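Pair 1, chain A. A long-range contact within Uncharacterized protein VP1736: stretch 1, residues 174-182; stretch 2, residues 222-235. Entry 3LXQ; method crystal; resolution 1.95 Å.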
# COMPACT_ATOMS: atom_id res chain seq x y z
N TYR A 174 11.87 -14.63 9.82
CA TYR A 174 11.54 -14.66 8.39
C TYR A 174 12.72 -14.30 7.49
O TYR A 174 13.57 -13.47 7.85
CB TYR A 174 10.41 -13.66 8.07
CG TYR A 174 8.98 -14.12 8.31
CD1 TYR A 174 8.52 -14.40 9.60
CD2 TYR A 174 8.07 -14.22 7.25
CE1 TYR A 174 7.18 -14.79 9.82
CE2 TYR A 174 6.75 -14.61 7.45
CZ TYR A 174 6.31 -14.89 8.74
OH TYR A 174 5.02 -15.30 8.93
N HIS A 175 12.77 -14.92 6.31
CA HIS A 175 13.60 -14.41 5.24
C HIS A 175 12.81 -13.29 4.59
O HIS A 175 11.61 -13.43 4.37
CB HIS A 175 13.91 -15.48 4.21
CG HIS A 175 14.84 -15.01 3.13
ND1 HIS A 175 16.21 -15.08 3.25
CD2 HIS A 175 14.59 -14.45 1.93
CE1 HIS A 175 16.76 -14.59 2.15
NE2 HIS A 175 15.80 -14.20 1.34
N THR A 176 13.47 -12.18 4.30
CA THR A 176 12.77 -11.02 3.71
C THR A 176 13.42 -10.59 2.40
O THR A 176 14.65 -10.52 2.30
CB THR A 176 12.68 -9.84 4.69
OG1 THR A 176 13.99 -9.52 5.18
CG2 THR A 176 11.78 -10.20 5.86
N GLN A 177 12.60 -10.33 1.39
CA GLN A 177 13.11 -10.02 0.06
C GLN A 177 12.25 -9.01 -0.68
O GLN A 177 11.09 -8.79 -0.33
CB GLN A 177 13.27 -11.29 -0.79
CG GLN A 177 11.96 -12.00 -1.11
CD GLN A 177 12.09 -13.08 -2.16
OE1 GLN A 177 13.20 -13.56 -2.45
NE2 GLN A 177 10.97 -13.48 -2.74
N PHE A 178 12.85 -8.41 -1.70
CA PHE A 178 12.19 -7.49 -2.60
C PHE A 178 12.47 -8.01 -4.00
O PHE A 178 13.62 -8.24 -4.34
CB PHE A 178 12.80 -6.10 -2.42
CG PHE A 178 12.35 -5.09 -3.44
CD1 PHE A 178 11.00 -4.83 -3.67
CD2 PHE A 178 13.30 -4.35 -4.15
CE1 PHE A 178 10.59 -3.87 -4.61
CE2 PHE A 178 12.91 -3.39 -5.08
CZ PHE A 178 11.55 -3.14 -5.31
N ILE A 179 11.43 -8.24 -4.78
CA ILE A 179 11.62 -8.63 -6.17
C ILE A 179 11.15 -7.50 -7.09
O ILE A 179 10.01 -7.06 -7.00
CB ILE A 179 10.90 -9.95 -6.56
CG1 ILE A 179 11.23 -11.08 -5.57
CG2 ILE A 179 11.31 -10.38 -7.98
CD1 ILE A 179 10.45 -12.40 -5.83
N TYR A 180 12.05 -7.08 -7.97
CA TYR A 180 11.83 -5.98 -8.90
C TYR A 180 12.40 -6.37 -10.28
O TYR A 180 13.34 -7.14 -10.36
CB TYR A 180 12.56 -4.76 -8.35
CG TYR A 180 12.28 -3.44 -9.03
CD1 TYR A 180 10.97 -3.03 -9.27
CD2 TYR A 180 13.32 -2.59 -9.39
CE1 TYR A 180 10.72 -1.82 -9.88
CE2 TYR A 180 13.08 -1.37 -10.01
CZ TYR A 180 11.77 -0.99 -10.25
OH TYR A 180 11.51 0.21 -10.85
N GLY A 181 11.82 -5.82 -11.34
CA GLY A 181 12.26 -6.08 -12.70
C GLY A 181 13.38 -5.18 -13.25
O GLY A 181 14.12 -5.59 -14.15
N GLY A 182 13.47 -3.96 -12.71
CA GLY A 182 14.46 -2.97 -13.15
C GLY A 182 15.63 -2.83 -12.20
O GLY A 182 16.05 -3.80 -11.57
N ASP A 222 7.95 -11.83 -16.85
CA ASP A 222 9.27 -12.28 -16.39
C ASP A 222 9.46 -12.05 -14.90
O ASP A 222 10.01 -12.90 -14.19
CB ASP A 222 10.41 -11.62 -17.19
CG ASP A 222 10.36 -11.96 -18.68
OD1 ASP A 222 10.38 -13.17 -19.03
OD2 ASP A 222 10.29 -11.01 -19.48
N LEU A 223 8.98 -10.91 -14.41
CA LEU A 223 8.97 -10.62 -12.98
C LEU A 223 8.23 -11.71 -12.20
O LEU A 223 8.72 -12.21 -11.19
CB LEU A 223 8.27 -9.28 -12.70
CG LEU A 223 8.09 -8.86 -11.24
CD1 LEU A 223 9.40 -8.42 -10.61
CD2 LEU A 223 7.07 -7.73 -11.17
N TYR A 224 7.06 -12.06 -12.72
CA TYR A 224 6.17 -13.01 -12.08
C TYR A 224 6.64 -14.46 -12.21
O TYR A 224 6.34 -15.28 -11.34
CB TYR A 224 4.75 -12.85 -12.64
CG TYR A 224 3.97 -11.64 -12.13
CD1 TYR A 224 3.98 -11.26 -10.78
CD2 TYR A 224 3.16 -10.92 -13.00
CE1 TYR A 224 3.23 -10.17 -10.33
CE2 TYR A 224 2.41 -9.83 -12.56
CZ TYR A 224 2.44 -9.46 -11.24
OH TYR A 224 1.68 -8.39 -10.85
N ASN A 225 7.37 -14.79 -13.29
CA ASN A 225 8.02 -16.12 -13.38
C ASN A 225 9.12 -16.21 -12.32
O ASN A 225 9.29 -17.24 -11.68
CB ASN A 225 8.63 -16.38 -14.77
CG ASN A 225 7.59 -16.39 -15.90
OD1 ASN A 225 7.88 -15.95 -17.02
ND2 ASN A 225 6.40 -16.92 -15.63
N LYS A 226 9.84 -15.10 -12.14
CA LYS A 226 10.93 -15.01 -11.18
C LYS A 226 10.42 -15.15 -9.76
O LYS A 226 11.08 -15.74 -8.91
CB LYS A 226 11.65 -13.66 -11.31
CG LYS A 226 12.96 -13.57 -10.52
CD LYS A 226 13.91 -14.69 -10.96
CE LYS A 226 15.37 -14.42 -10.64
NZ LYS A 226 16.19 -15.66 -10.89
N ALA A 227 9.24 -14.56 -9.52
CA ALA A 227 8.61 -14.62 -8.22
C ALA A 227 8.31 -16.08 -7.91
O ALA A 227 8.87 -16.65 -6.96
CB ALA A 227 7.36 -13.77 -8.21
N ASP A 228 7.46 -16.68 -8.74
CA ASP A 228 7.11 -18.11 -8.69
C ASP A 228 8.32 -19.04 -8.50
O ASP A 228 8.22 -20.07 -7.82
CB ASP A 228 6.32 -18.50 -9.94
CG ASP A 228 6.07 -20.01 -10.05
OD1 ASP A 228 6.82 -20.65 -10.82
OD2 ASP A 228 5.16 -20.54 -9.38
N GLU A 229 9.45 -18.67 -9.12
CA GLU A 229 10.73 -19.38 -8.98
C GLU A 229 11.30 -19.24 -7.57
O GLU A 229 11.77 -20.21 -6.97
CB GLU A 229 11.77 -18.83 -9.97
CG GLU A 229 12.21 -19.74 -11.10
CD GLU A 229 13.53 -19.31 -11.72
OE1 GLU A 229 13.82 -18.09 -11.80
OE2 GLU A 229 14.31 -20.20 -12.13
N GLU A 230 11.27 -18.01 -7.06
CA GLU A 230 11.84 -17.67 -5.76
C GLU A 230 11.02 -18.24 -4.62
O GLU A 230 11.55 -18.54 -3.56
CB GLU A 230 11.90 -16.14 -5.61
CG GLU A 230 13.14 -15.50 -6.22
CD GLU A 230 14.41 -15.87 -5.46
OE1 GLU A 230 15.12 -16.79 -5.91
OE2 GLU A 230 14.68 -15.27 -4.40
N PHE A 231 9.71 -18.34 -4.85
CA PHE A 231 8.78 -18.77 -3.81
C PHE A 231 8.83 -20.28 -3.71
O PHE A 231 8.88 -20.81 -2.61
CB PHE A 231 7.35 -18.30 -4.11
CG PHE A 231 7.19 -16.80 -4.19
CD1 PHE A 231 8.04 -15.95 -3.49
CD2 PHE A 231 6.16 -16.24 -4.94
CE1 PHE A 231 7.88 -14.57 -3.55
CE2 PHE A 231 5.99 -14.85 -5.00
CZ PHE A 231 6.86 -14.02 -4.31
N GLU A 232 8.82 -20.96 -4.85
CA GLU A 232 8.95 -22.43 -4.87
C GLU A 232 10.32 -22.87 -4.35
O GLU A 232 10.47 -24.00 -3.87
CB GLU A 232 8.68 -23.00 -6.25
CG GLU A 232 7.81 -24.27 -6.21
CD GLU A 232 6.60 -24.15 -7.12
OE1 GLU A 232 6.56 -23.25 -7.99
OE2 GLU A 232 5.67 -24.97 -6.95
N ARG A 233 11.29 -21.97 -4.47
CA ARG A 233 12.62 -22.14 -3.90
C ARG A 233 12.56 -21.99 -2.38
O ARG A 233 12.91 -22.92 -1.65
CB ARG A 233 13.59 -21.11 -4.50
CG ARG A 233 15.07 -21.32 -4.14
CD ARG A 233 15.35 -21.02 -2.65
NE ARG A 233 16.42 -20.06 -2.42
CZ ARG A 233 16.58 -18.92 -3.08
NH1 ARG A 233 17.59 -18.11 -2.77
NH2 ARG A 233 15.74 -18.56 -4.04
N LEU A 234 12.10 -20.82 -1.91
CA LEU A 234 12.05 -20.53 -0.47
C LEU A 234 11.19 -21.53 0.32
O LEU A 234 11.49 -21.84 1.48
CB LEU A 234 11.60 -19.08 -0.21
CG LEU A 234 12.58 -17.95 -0.55
CD1 LEU A 234 11.85 -16.60 -0.72
CD2 LEU A 234 13.72 -17.83 0.48
N SER A 235 10.15 -22.04 -0.33
CA SER A 235 9.21 -22.97 0.31
C SER A 235 9.84 -24.34 0.57
O SER A 235 9.33 -25.10 1.39
CB SER A 235 7.94 -23.12 -0.53
OG SER A 235 8.21 -23.73 -1.78

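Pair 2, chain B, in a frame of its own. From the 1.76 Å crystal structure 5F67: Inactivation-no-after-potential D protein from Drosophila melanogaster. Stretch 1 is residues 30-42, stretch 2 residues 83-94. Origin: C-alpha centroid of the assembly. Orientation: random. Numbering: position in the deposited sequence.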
# COMPACT_ATOMS: atom_id res chain seq x y z
N ARG B 30 -3.54 -4.81 9.75
CA ARG B 30 -4.76 -4.40 10.44
C ARG B 30 -4.89 -2.89 10.47
O ARG B 30 -3.97 -2.17 10.89
CB ARG B 30 -4.81 -4.97 11.86
CG ARG B 30 -6.17 -4.77 12.56
CD ARG B 30 -6.19 -5.41 13.96
NE ARG B 30 -5.77 -6.81 13.87
CZ ARG B 30 -6.60 -7.83 13.65
NH1 ARG B 30 -7.91 -7.63 13.55
NH2 ARG B 30 -6.10 -9.06 13.54
N LYS B 31 -6.04 -2.39 10.03
CA LYS B 31 -6.30 -0.96 10.09
C LYS B 31 -6.72 -0.63 11.50
O LYS B 31 -7.78 -1.07 11.95
CB LYS B 31 -7.40 -0.54 9.11
CG LYS B 31 -7.63 0.96 9.11
CD LYS B 31 -8.70 1.36 8.10
CE LYS B 31 -8.12 1.55 6.72
NZ LYS B 31 -9.17 2.11 5.83
N GLU B 32 -5.88 0.10 12.21
CA GLU B 32 -6.23 0.58 13.54
C GLU B 32 -6.07 2.09 13.48
O GLU B 32 -4.97 2.63 13.70
CB GLU B 32 -5.34 -0.08 14.60
CG GLU B 32 -5.38 -1.62 14.54
CD GLU B 32 -4.56 -2.30 15.62
OE1 GLU B 32 -3.36 -1.96 15.79
OE2 GLU B 32 -5.11 -3.19 16.31
N GLY B 33 -7.15 2.78 13.12
CA GLY B 33 -7.08 4.20 12.82
C GLY B 33 -6.67 4.39 11.36
O GLY B 33 -7.35 5.07 10.59
N PHE B 34 -5.56 3.77 11.00
CA PHE B 34 -5.01 3.88 9.66
C PHE B 34 -4.16 2.63 9.46
O PHE B 34 -3.86 1.92 10.44
CB PHE B 34 -4.11 5.12 9.60
CG PHE B 34 -3.25 5.27 10.83
CD1 PHE B 34 -2.11 4.49 11.01
CD2 PHE B 34 -3.63 6.15 11.84
CE1 PHE B 34 -1.34 4.59 12.17
CE2 PHE B 34 -2.87 6.26 13.00
CZ PHE B 34 -1.72 5.47 13.16
N LEU B 35 -3.77 2.36 8.21
CA LEU B 35 -2.81 1.30 7.94
C LEU B 35 -1.40 1.81 8.22
O LEU B 35 -0.58 1.12 8.85
CB LEU B 35 -2.91 0.84 6.48
CG LEU B 35 -4.27 0.25 6.08
CD1 LEU B 35 -4.38 0.16 4.55
CD2 LEU B 35 -4.46 -1.12 6.73
N GLY B 36 -1.13 3.04 7.78
CA GLY B 36 0.15 3.67 8.02
C GLY B 36 0.89 3.96 6.73
O GLY B 36 2.12 4.04 6.73
N ILE B 37 0.16 4.14 5.62
CA ILE B 37 0.82 4.40 4.34
C ILE B 37 0.23 5.60 3.62
O ILE B 37 -0.88 6.05 3.93
CB ILE B 37 0.67 3.20 3.36
CG1 ILE B 37 -0.81 2.87 3.12
CG2 ILE B 37 1.43 1.97 3.86
CD1 ILE B 37 -1.04 1.83 1.99
N MET B 38 1.00 6.12 2.66
CA MET B 38 0.47 7.01 1.64
C MET B 38 0.87 6.43 0.30
O MET B 38 1.82 5.64 0.22
CB MET B 38 1.04 8.43 1.79
CG MET B 38 0.53 9.13 3.03
SD MET B 38 1.44 10.63 3.32
CE MET B 38 0.66 11.10 4.86
N VAL B 39 0.14 6.79 -0.76
CA VAL B 39 0.48 6.28 -2.08
C VAL B 39 0.51 7.42 -3.07
O VAL B 39 0.00 8.52 -2.80
CB VAL B 39 -0.51 5.18 -2.57
CG1 VAL B 39 -0.52 3.98 -1.60
CG2 VAL B 39 -1.92 5.75 -2.71
N ILE B 40 1.13 7.15 -4.21
CA ILE B 40 1.09 8.07 -5.34
C ILE B 40 0.82 7.25 -6.59
O ILE B 40 1.01 6.02 -6.61
CB ILE B 40 2.42 8.84 -5.50
CG1 ILE B 40 3.61 7.89 -5.61
CG2 ILE B 40 2.63 9.82 -4.36
CD1 ILE B 40 4.88 8.57 -6.10
N TYR B 41 0.36 7.92 -7.63
CA TYR B 41 0.37 7.31 -8.94
C TYR B 41 1.71 7.69 -9.56
O TYR B 41 2.00 8.88 -9.73
CB TYR B 41 -0.77 7.84 -9.82
CG TYR B 41 -0.94 7.02 -11.06
CD1 TYR B 41 -1.91 6.02 -11.14
CD2 TYR B 41 -0.09 7.18 -12.14
CE1 TYR B 41 -2.05 5.23 -12.29
CE2 TYR B 41 -0.21 6.40 -13.29
CZ TYR B 41 -1.20 5.43 -13.35
OH TYR B 41 -1.32 4.66 -14.48
N GLY B 42 2.52 6.70 -9.89
CA GLY B 42 3.86 6.97 -10.38
C GLY B 42 4.31 6.00 -11.45
O GLY B 42 3.51 5.28 -12.05
N GLU B 83 -4.50 -1.57 -12.55
CA GLU B 83 -4.97 -0.55 -13.48
C GLU B 83 -5.74 0.58 -12.80
O GLU B 83 -6.40 1.38 -13.48
CB GLU B 83 -5.85 -1.20 -14.56
CG GLU B 83 -5.18 -2.37 -15.31
CD GLU B 83 -4.05 -1.93 -16.23
OE1 GLU B 83 -4.00 -0.73 -16.60
OE2 GLU B 83 -3.22 -2.78 -16.61
N SER B 84 -5.65 0.67 -11.48
CA SER B 84 -6.39 1.69 -10.73
C SER B 84 -5.75 3.06 -10.87
O SER B 84 -4.52 3.18 -10.91
CB SER B 84 -6.45 1.33 -9.25
OG SER B 84 -7.14 0.11 -9.07
N ASN B 85 -6.59 4.10 -10.95
CA ASN B 85 -6.08 5.46 -10.85
C ASN B 85 -5.95 5.84 -9.37
O ASN B 85 -6.25 5.03 -8.49
CB ASN B 85 -6.96 6.45 -11.63
CG ASN B 85 -8.39 6.55 -11.09
OD1 ASN B 85 -8.64 6.37 -9.89
ND2 ASN B 85 -9.33 6.88 -11.98
N TYR B 86 -5.49 7.06 -9.11
CA TYR B 86 -5.22 7.49 -7.75
C TYR B 86 -6.51 7.52 -6.91
O TYR B 86 -6.52 7.05 -5.76
CB TYR B 86 -4.55 8.87 -7.74
CG TYR B 86 -4.19 9.34 -6.35
CD1 TYR B 86 -2.98 8.97 -5.76
CD2 TYR B 86 -5.05 10.14 -5.62
CE1 TYR B 86 -2.65 9.39 -4.46
CE2 TYR B 86 -4.73 10.57 -4.33
CZ TYR B 86 -3.53 10.20 -3.77
OH TYR B 86 -3.21 10.61 -2.48
N ASP B 87 -7.58 8.06 -7.47
CA ASP B 87 -8.84 8.17 -6.72
C ASP B 87 -9.38 6.79 -6.35
O ASP B 87 -9.85 6.58 -5.23
CB ASP B 87 -9.90 8.90 -7.55
CG ASP B 87 -9.58 10.36 -7.75
OD1 ASP B 87 -8.71 10.90 -7.03
OD2 ASP B 87 -10.21 10.98 -8.63
N ASP B 88 -9.32 5.86 -7.29
CA ASP B 88 -9.85 4.53 -7.04
C ASP B 88 -9.02 3.75 -6.03
O ASP B 88 -9.58 3.10 -5.15
CB ASP B 88 -10.02 3.75 -8.34
CG ASP B 88 -11.10 4.35 -9.24
OD1 ASP B 88 -11.89 5.19 -8.74
OD2 ASP B 88 -11.15 3.99 -10.43
N ALA B 89 -7.70 3.82 -6.15
CA ALA B 89 -6.83 3.09 -5.21
C ALA B 89 -6.93 3.63 -3.79
O ALA B 89 -7.06 2.86 -2.83
CB ALA B 89 -5.37 3.12 -5.68
N THR B 90 -6.86 4.94 -3.65
CA THR B 90 -7.02 5.53 -2.31
C THR B 90 -8.40 5.24 -1.76
O THR B 90 -8.55 5.03 -0.56
CB THR B 90 -6.72 7.05 -2.29
OG1 THR B 90 -7.54 7.72 -3.25
CG2 THR B 90 -5.26 7.31 -2.61
N GLY B 91 -9.41 5.22 -2.63
CA GLY B 91 -10.76 4.88 -2.20
C GLY B 91 -10.82 3.47 -1.62
O GLY B 91 -11.45 3.24 -0.58
N LEU B 92 -10.17 2.52 -2.28
CA LEU B 92 -10.15 1.14 -1.79
C LEU B 92 -9.46 1.07 -0.44
O LEU B 92 -9.94 0.39 0.47
CB LEU B 92 -9.43 0.23 -2.80
CG LEU B 92 -10.15 -0.02 -4.13
CD1 LEU B 92 -9.20 -0.64 -5.15
CD2 LEU B 92 -11.35 -0.93 -3.92
N LEU B 93 -8.35 1.78 -0.30
CA LEU B 93 -7.60 1.74 0.96
C LEU B 93 -8.39 2.38 2.10
O LEU B 93 -8.40 1.86 3.22
CB LEU B 93 -6.23 2.40 0.80
CG LEU B 93 -5.28 1.64 -0.11
CD1 LEU B 93 -4.15 2.55 -0.55
CD2 LEU B 93 -4.76 0.38 0.61
N LYS B 94 -9.07 3.48 1.81
CA LYS B 94 -9.85 4.17 2.83
C LYS B 94 -11.06 3.37 3.29
O LYS B 94 -11.39 3.36 4.47
CB LYS B 94 -10.29 5.54 2.33
CG LYS B 94 -9.14 6.49 2.11
CD LYS B 94 -9.59 7.73 1.33
CE LYS B 94 -10.25 8.75 2.24
NZ LYS B 94 -9.29 9.80 2.69
O HOH W 1 -2.02 8.63 -0.29

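Both pairs set a strand against a helix that runs nearly antiparallel to it. The angle between their directions is 152° in pair 1 and 159° in pair 2. The axes approach to 8.8 Å in each. Fourteen central residues superpose with an RMSD of 0.7 Å.

The central strand position is Ile A179 in pair 1 and Val B39 in pair 2. Ile A179 points toward the helix. Its CD1 lies 3.7 Å from Ala A227 CA and 4.1 Å from Phe A231 CE1. Its CG2 reaches Leu A223 CD1 at 3.8 Å. Val B39 is shorter and its CA-to-CB bond points sideways. Its CG2 lies 3.7 Å from Thr B90 CG2, and its CG1 lies 4.0 Å from Leu B93 CD1.

Gln A177 matches Ile B37, and Glu A230 matches Leu B93. This couple is polar in pair 1 and apolar in pair 2. Gln A177 and Glu A230 bring their side-chain ends to within 3.0 Å, OE1 to OE2 as modelled, but the Gln amide is probably turned over. Glu A230 also forms a salt bridge within its helix, from its OE1 to Arg A233 NH2 at 2.6 Å. In pair 2, Ile B37 CD1 packs on Leu B93 CD1 at 4.1 Å. Leu B93 buries 88 Å², the largest share of any residue in its pair.

Lys A226 matches Ala B89, and both point toward the strand. Lys A226 leads its end away, to a salt bridge from its NZ to Glu A229 OE1 at 3.5 Å, and its CG lies 4.4 Å from Ile A179 CG2. Ala B89 makes no close contact with the strand.

Ala A227 matches Thr B90, and both point sideways. Thr B90 OG1 donates a hydrogen bond to its own helix, at Tyr B86 O (2.8 Å), and leaves CG2 to touch Val B39.

Leu A223 matches Tyr B86. Both start sideways and end nearer the strand, with chi1 in t. Leu A223 CD1 lies 3.6 Å from Gly A181 N. Tyr B86 lays its ring edge along the strand backbone, with CE1 3.2 Å from Val B39 O. A water bridges farther out, 2.9 Å from Val B39 N and 3.2 Å from Tyr B86 OH.

Gly A181 matches Tyr B41. Gly A181 CA is 5.6 Å from Leu A223 CA, and Tyr B41 CA is 5.7 Å from Tyr B86 CA. Glycine offers only backbone here. Tyr B41 points toward the helix and buries 62 Å². Its CB lies 4.4 Å from Tyr B86 CB, and its ring edge meets Ser B84 O, 3.5 Å from CE1.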